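Local coordinates for protein putative oxidoreductase (Thermus thermophilus, PDB 2ISM) that belongs to the glucose/sorbosone dehydrogenase family of beta-propeller proteins, is named a putative oxidoreductase and carries a bound calcium ion, at residues 279-284 with 288-293; 318-321 with 327-330. All coordinates share one frame; numbering follows the deposited sequence.

Interaction 1: residues 279-284 with 288-293; sequences DLYVAG and QALLRL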
ATOM      1  N   ASP B 279      -4.882  -5.073  -3.953  1.00 23.32           N
ATOM      2  CA  ASP B 279      -5.487  -6.374  -3.699  1.00 21.19           C
ATOM      3  C   ASP B 279      -6.733  -6.234  -2.832  1.00 18.71           C
ATOM      4  O   ASP B 279      -6.935  -5.211  -2.179  1.00 20.49           O
ATOM      5  CB  ASP B 279      -4.484  -7.301  -3.005  1.00 24.86           C
ATOM      6  CG  ASP B 279      -3.246  -7.552  -3.845  1.00 33.90           C
ATOM      7  OD1 ASP B 279      -3.392  -7.958  -5.018  1.00 28.69           O
ATOM      8  OD2 ASP B 279      -2.126  -7.345  -3.329  1.00 40.62           O
ATOM      9  N   LEU B 280      -7.566  -7.266  -2.837  1.00 20.67           N
ATOM     10  CA  LEU B 280      -8.790  -7.261  -2.047  1.00 18.93           C
ATOM     11  C   LEU B 280      -8.568  -8.117  -0.809  1.00 20.82           C
ATOM     12  O   LEU B 280      -8.328  -9.319  -0.917  1.00 23.27           O
ATOM     13  CB  LEU B 280      -9.951  -7.820  -2.875  1.00 15.27           C
ATOM     14  CG  LEU B 280     -11.346  -7.844  -2.240  1.00 15.55           C
ATOM     15  CD1 LEU B 280     -11.656  -6.494  -1.607  1.00 15.82           C
ATOM     16  CD2 LEU B 280     -12.383  -8.193  -3.307  1.00 13.52           C
ATOM     17  N   TYR B 281      -8.637  -7.495   0.365  1.00 19.73           N
ATOM     18  CA  TYR B 281      -8.440  -8.210   1.622  1.00 14.64           C
ATOM     19  C   TYR B 281      -9.774  -8.562   2.257  1.00 17.59           C
ATOM     20  O   TYR B 281     -10.686  -7.739   2.287  1.00 15.31           O
ATOM     21  CB  TYR B 281      -7.616  -7.358   2.585  1.00 18.65           C
ATOM     22  CG  TYR B 281      -6.160  -7.254   2.200  1.00 23.33           C
ATOM     23  CD1 TYR B 281      -5.170  -7.865   2.974  1.00 26.35           C
ATOM     24  CD2 TYR B 281      -5.767  -6.561   1.054  1.00 23.10           C
ATOM     25  CE1 TYR B 281      -3.828  -7.790   2.620  1.00 24.31           C
ATOM     26  CE2 TYR B 281      -4.423  -6.482   0.689  1.00 25.39           C
ATOM     27  CZ  TYR B 281      -3.462  -7.099   1.477  1.00 27.46           C
ATOM     28  OH  TYR B 281      -2.135  -7.024   1.127  1.00 30.86           O
ATOM     29  N   VAL B 282      -9.881  -9.782   2.772  1.00 14.70           N
ATOM     30  CA  VAL B 282     -11.116 -10.241   3.389  1.00 14.53           C
ATOM     31  C   VAL B 282     -10.867 -10.800   4.786  1.00 14.36           C
ATOM     32  O   VAL B 282     -10.141 -11.779   4.945  1.00 14.63           O
ATOM     33  CB  VAL B 282     -11.787 -11.335   2.528  1.00 13.83           C
ATOM     34  CG1 VAL B 282     -13.105 -11.776   3.162  1.00 16.55           C
ATOM     35  CG2 VAL B 282     -12.022 -10.805   1.124  1.00 18.29           C
ATOM     36  N   ALA B 283     -11.475 -10.174   5.790  1.00 12.38           N
ATOM     37  CA  ALA B 283     -11.325 -10.621   7.169  1.00 16.65           C
ATOM     38  C   ALA B 283     -12.079 -11.932   7.355  1.00 15.39           C
ATOM     39  O   ALA B 283     -13.208 -12.079   6.891  1.00 17.23           O
ATOM     40  CB  ALA B 283     -11.868  -9.562   8.132  1.00 16.08           C
ATOM     41  N   GLY B 284     -11.444 -12.881   8.032  1.00 13.20           N
ATOM     42  CA  GLY B 284     -12.078 -14.160   8.258  1.00 13.60           C
ATOM     43  C   GLY B 284     -12.441 -14.349   9.716  1.00 16.77           C
ATOM     44  O   GLY B 284     -11.614 -14.170  10.612  1.00 17.15           O
ATOM     45  N   GLN B 288     -10.274 -17.433  11.135  1.00 13.93           N
ATOM     46  CA  GLN B 288      -9.276 -16.722  11.933  1.00 14.28           C
ATOM     47  C   GLN B 288      -8.067 -16.248  11.121  1.00 15.97           C
ATOM     48  O   GLN B 288      -6.919 -16.479  11.504  1.00 16.52           O
ATOM     49  CB  GLN B 288      -8.800 -17.613  13.083  1.00 17.22           C
ATOM     50  CG  GLN B 288      -9.892 -17.960  14.090  1.00 12.62           C
ATOM     51  CD  GLN B 288      -9.390 -18.861  15.202  1.00 19.31           C
ATOM     52  OE1 GLN B 288      -8.348 -18.599  15.806  1.00 23.12           O
ATOM     53  NE2 GLN B 288     -10.130 -19.925  15.483  1.00 24.26           N
ATOM     54  N   ALA B 289      -8.327 -15.562  10.014  1.00 13.35           N
ATOM     55  CA  ALA B 289      -7.247 -15.084   9.173  1.00 15.92           C
ATOM     56  C   ALA B 289      -7.693 -13.950   8.268  1.00 16.23           C
ATOM     57  O   ALA B 289      -8.885 -13.752   8.037  1.00 14.47           O
ATOM     58  CB  ALA B 289      -6.711 -16.232   8.324  1.00 15.64           C
ATOM     59  N   LEU B 290      -6.716 -13.206   7.765  1.00 14.36           N
ATOM     60  CA  LEU B 290      -6.975 -12.110   6.845  1.00 13.80           C
ATOM     61  C   LEU B 290      -6.446 -12.617   5.510  1.00 18.17           C
ATOM     62  O   LEU B 290      -5.250 -12.873   5.376  1.00 16.76           O
ATOM     63  CB  LEU B 290      -6.201 -10.861   7.264  1.00 13.62           C
ATOM     64  CG  LEU B 290      -6.351  -9.648   6.340  1.00 15.35           C
ATOM     65  CD1 LEU B 290      -7.793  -9.141   6.379  1.00 17.25           C
ATOM     66  CD2 LEU B 290      -5.392  -8.555   6.780  1.00 16.30           C
ATOM     67  N   LEU B 291      -7.332 -12.787   4.537  1.00 15.17           N
ATOM     68  CA  LEU B 291      -6.911 -13.279   3.234  1.00 20.84           C
ATOM     69  C   LEU B 291      -6.740 -12.154   2.227  1.00 24.99           C
ATOM     70  O   LEU B 291      -7.413 -11.123   2.296  1.00 22.67           O
ATOM     71  CB  LEU B 291      -7.914 -14.305   2.699  1.00 20.59           C
ATOM     72  CG  LEU B 291      -8.172 -15.530   3.586  1.00 20.58           C
ATOM     73  CD1 LEU B 291      -9.129 -16.475   2.880  1.00 18.43           C
ATOM     74  CD2 LEU B 291      -6.864 -16.234   3.899  1.00 16.06           C
ATOM     75  N   ARG B 292      -5.812 -12.366   1.302  1.00 23.36           N
ATOM     76  CA  ARG B 292      -5.510 -11.410   0.250  1.00 21.24           C
ATOM     77  C   ARG B 292      -5.936 -12.051  -1.065  1.00 22.81           C
ATOM     78  O   ARG B 292      -5.474 -13.141  -1.406  1.00 23.83           O
ATOM     79  CB  ARG B 292      -4.005 -11.118   0.222  1.00 23.63           C
ATOM     80  CG  ARG B 292      -3.560 -10.196  -0.901  1.00 26.28           C
ATOM     81  CD  ARG B 292      -2.038 -10.171  -1.061  1.00 35.81           C
ATOM     82  NE  ARG B 292      -1.360  -9.563   0.081  1.00 38.58           N
ATOM     83  CZ  ARG B 292      -0.649 -10.236   0.981  1.00 37.56           C
ATOM     84  NH1 ARG B 292      -0.511 -11.553   0.879  1.00 38.44           N
ATOM     85  NH2 ARG B 292      -0.074  -9.589   1.988  1.00 33.91           N
ATOM     86  N   LEU B 293      -6.841 -11.395  -1.784  1.00 22.73           N
ATOM     87  CA  LEU B 293      -7.307 -11.909  -3.065  1.00 25.10           C
ATOM     88  C   LEU B 293      -6.627 -11.122  -4.180  1.00 26.01           C
ATOM     89  O   LEU B 293      -6.781  -9.904  -4.273  1.00 26.72           O
ATOM     90  CB  LEU B 293      -8.831 -11.778  -3.189  1.00 20.63           C
ATOM     91  CG  LEU B 293      -9.714 -12.865  -2.566  1.00 27.05           C
ATOM     92  CD1 LEU B 293      -9.428 -13.004  -1.081  1.00 28.44           C
ATOM     93  CD2 LEU B 293     -11.171 -12.508  -2.796  1.00 26.80           C
TER

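Interaction 2: residues 318-321 with 327-330; sequences REVQ and ALYV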
ATOM      1  N   ARG B 318     -12.938  -9.458  12.220  1.00 12.04           N
ATOM      2  CA  ARG B 318     -14.138  -8.873  11.624  1.00 12.65           C
ATOM      3  C   ARG B 318     -14.192  -7.583  10.805  1.00 13.20           C
ATOM      4  O   ARG B 318     -14.772  -7.559   9.718  1.00 10.34           O
ATOM      5  CB  ARG B 318     -15.056  -8.603  12.823  1.00 11.92           C
ATOM      6  CG  ARG B 318     -16.497  -8.288  12.444  1.00 11.46           C
ATOM      7  CD  ARG B 318     -17.385  -8.168  13.680  1.00 12.50           C
ATOM      8  NE  ARG B 318     -17.732  -9.461  14.274  1.00 14.12           N
ATOM      9  CZ  ARG B 318     -18.667 -10.281  13.800  1.00 12.64           C
ATOM     10  NH1 ARG B 318     -19.352  -9.951  12.716  1.00 11.94           N
ATOM     11  NH2 ARG B 318     -18.935 -11.424  14.423  1.00 13.01           N
ATOM     12  N   GLU B 319     -13.592  -6.514  11.321  1.00 12.95           N
ATOM     13  CA  GLU B 319     -13.589  -5.235  10.617  1.00 14.66           C
ATOM     14  C   GLU B 319     -12.233  -5.131   9.918  1.00 14.64           C
ATOM     15  O   GLU B 319     -11.238  -5.690  10.376  1.00 12.06           O
ATOM     16  CB  GLU B 319     -13.768  -4.035  11.562  1.00 11.45           C
ATOM     17  CG  GLU B 319     -13.412  -2.664  10.953  1.00 15.17           C
ATOM     18  CD  GLU B 319     -14.386  -2.203   9.875  1.00 18.45           C
ATOM     19  OE1 GLU B 319     -14.585  -2.945   8.892  1.00 13.93           O
ATOM     20  OE2 GLU B 319     -14.948  -1.091  10.008  1.00 15.56           O
ATOM     21  N   VAL B 320     -12.212  -4.427   8.792  1.00 14.41           N
ATOM     22  CA  VAL B 320     -10.986  -4.196   8.040  1.00 14.07           C
ATOM     23  C   VAL B 320     -11.199  -2.956   7.180  1.00 16.10           C
ATOM     24  O   VAL B 320     -12.098  -2.914   6.338  1.00 18.14           O
ATOM     25  CB  VAL B 320     -10.592  -5.419   7.154  1.00 16.88           C
ATOM     26  CG1 VAL B 320     -11.764  -5.873   6.317  1.00 20.11           C
ATOM     27  CG2 VAL B 320      -9.413  -5.052   6.260  1.00 21.02           C
ATOM     28  N   GLN B 321     -10.382  -1.937   7.421  1.00 14.40           N
ATOM     29  CA  GLN B 321     -10.478  -0.679   6.695  1.00 22.55           C
ATOM     30  C   GLN B 321      -9.124  -0.025   6.530  1.00 19.96           C
ATOM     31  O   GLN B 321      -8.246  -0.167   7.379  1.00 22.26           O
ATOM     32  CB  GLN B 321     -11.367   0.318   7.438  1.00 23.73           C
ATOM     33  CG  GLN B 321     -12.852   0.142   7.261  1.00 42.37           C
ATOM     34  CD  GLN B 321     -13.593   1.434   7.530  1.00 48.19           C
ATOM     35  OE1 GLN B 321     -13.557   2.362   6.721  1.00 53.68           O
ATOM     36  NE2 GLN B 321     -14.253   1.510   8.680  1.00 50.93           N
ATOM     37  N   ALA B 327      -2.513   2.935   6.194  1.00 30.01           N
ATOM     38  CA  ALA B 327      -2.308   1.659   6.874  1.00 27.59           C
ATOM     39  C   ALA B 327      -3.614   0.872   6.868  1.00 24.78           C
ATOM     40  O   ALA B 327      -4.688   1.451   6.716  1.00 27.52           O
ATOM     41  CB  ALA B 327      -1.859   1.902   8.307  1.00 27.46           C
ATOM     42  N   LEU B 328      -3.522  -0.445   7.032  1.00 19.14           N
ATOM     43  CA  LEU B 328      -4.711  -1.288   7.054  1.00 19.80           C
ATOM     44  C   LEU B 328      -5.076  -1.620   8.497  1.00 18.96           C
ATOM     45  O   LEU B 328      -4.258  -2.160   9.244  1.00 18.57           O
ATOM     46  CB  LEU B 328      -4.468  -2.587   6.278  1.00 15.79           C
ATOM     47  CG  LEU B 328      -5.682  -3.509   6.117  1.00 18.82           C
ATOM     48  CD1 LEU B 328      -6.747  -2.815   5.270  1.00 17.69           C
ATOM     49  CD2 LEU B 328      -5.258  -4.816   5.465  1.00 19.20           C
ATOM     50  N   TYR B 329      -6.305  -1.292   8.886  1.00 16.70           N
ATOM     51  CA  TYR B 329      -6.778  -1.557  10.243  1.00 12.84           C
ATOM     52  C   TYR B 329      -7.692  -2.773  10.268  1.00 14.55           C
ATOM     53  O   TYR B 329      -8.538  -2.945   9.393  1.00 14.93           O
ATOM     54  CB  TYR B 329      -7.526  -0.334  10.783  1.00 13.13           C
ATOM     55  CG  TYR B 329      -6.619   0.815  11.155  1.00 18.89           C
ATOM     56  CD1 TYR B 329      -6.288   1.058  12.488  1.00 13.94           C
ATOM     57  CD2 TYR B 329      -6.070   1.645  10.176  1.00 20.00           C
ATOM     58  CE1 TYR B 329      -5.434   2.094  12.840  1.00 20.27           C
ATOM     59  CE2 TYR B 329      -5.208   2.686  10.519  1.00 23.56           C
ATOM     60  CZ  TYR B 329      -4.897   2.904  11.854  1.00 21.43           C
ATOM     61  OH  TYR B 329      -4.051   3.932  12.208  1.00 26.28           O
ATOM     62  N   VAL B 330      -7.516  -3.619  11.275  1.00 13.47           N
ATOM     63  CA  VAL B 330      -8.329  -4.816  11.413  1.00 16.19           C
ATOM     64  C   VAL B 330      -8.735  -4.977  12.874  1.00 14.58           C
ATOM     65  O   VAL B 330      -8.002  -4.558  13.769  1.00 16.23           O
ATOM     66  CB  VAL B 330      -7.540  -6.067  10.962  1.00 19.44           C
ATOM     67  CG1 VAL B 330      -8.362  -7.318  11.198  1.00 21.49           C
ATOM     68  CG2 VAL B 330      -7.179  -5.945   9.480  1.00 18.30           C
TER

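Interaction 1: residues 279-284 with 288-293
Tyr-281 and Arg-292 face each other at a non-hydrogen-bonded position of two antiparallel strands, and their side chains supply the polar link that the two backbones do not make with each other there. Arg-292 NE donates to Tyr-281 OH at 2.9 Å, slightly out of the guanidinium plane, and NH2 adds a weak second bond to the same oxygen. The two chains run side by side, with guanidinium and ring nearly perpendicular (84°). Arg-292 CG leaves anti to the backbone N (chi1 176°), which carries it over one face of the tyrosine ring, 4.3 Å from the centroid, in a CH-pi contact; the bend at chi3 then brings NE round to the hydroxyl. NH1 has its own partner, a salt bridge to Glu-308 on the next strand. Asp-279 OD2 stays 4.1 Å from Arg-292 NE, too far for a salt bridge.

These strands are the middle two of a four-stranded antiparallel propeller blade, joined as a beta hairpin. Leu-280 and Leu-293 exchange both backbone bonds, as do Val-282 and Leu-291. Outward-facing backbone groups bond to the flanking strands, Tyr-281 with Ala-274 and Leu-290 with Ala-310. Toward the turn, Gly-284 N reaches Ala-289 O in a weak, bent bond (127°). Leu-290 CD2 packs 3.9 Å from Tyr-281 CD1, and Leu-290 CG lies at the ring edge, in its plane. Across the sheet, on the face of Leu-280 and Leu-291, Val-282 CG2 meets Leu-293 CD1 at 4.1 Å.

Interaction 2: residues 318-321 with 327-330
Gln-321 and Tyr-329 trade two backbone hydrogen bonds across an antiparallel pair: Tyr-329 N donates to Gln-321 O at 2.7 Å, nearly in line with the C=O, and Gln-321 N returns a bond to Tyr-329 O. Gln-321 O also lies at the edge of the Tyr-329 ring, near its plane. Tyr-329 O receives a CA-H...O contact from Val-320 CA at 3.1 Å, and Glu-319 O takes a similar one from Val-330 CA. On the other face of the sheet Val-320 sits opposite Val-330. Val-320 CG2, anti to the backbone N, touches Leu-328 CD1 at 3.6 Å and Val-330 CG2 at 4.0 Å.

The strands 317-322 and 328-332 form a beta hairpin in a four-stranded antiparallel blade of the propeller. The C-terminal strand 348-351 lies between 328-332 and strand 23-27, which forms the far edge, so that both ends of the chain contribute to this blade, as in the closure of many propellers.

Behind the first shell, Glu-319 folds forward along its own strand. Glu-319 OE1 accepts Val-320 N at 2.8 Å, on its anti side, and Glu-319 OE2 is met from above the carboxylate plane by Gln-321 NE2 at 3.0 Å, which steadies the amide. Asn-272 and the backbone N of Leu-36 hold the same carboxylate from neighbouring blades. The Tyr-329 hydroxyl bonds to Asp-325 in the turn, and its ring meets Phe-38 edge-to-face.

How the interactions relate
Both contacts are largely buried hairpins, each in its own blade, with centres 10 Å apart on the same side of the chain's centre. They meet in an apolar seam: Leu-328 CD2 lies 3.9 Å from Tyr-281 CD1 and 4.0 Å from Leu-290 CD2, while Ala-283 CB approaches Val-320 CG1. The face of interaction 1 that carries Tyr-281 therefore packs against the valine face of interaction 2. Their polar chemistry differs. In 279-284 with 288-293 a cationic side chain crosses between the strands to a hydroxyl and reaches Lys-212 of the second subunit by packing. In 318-321 with 327-330 the Glu-319 carboxylate serves its own strand and adjacent blades, and no other subunit touches these two segments.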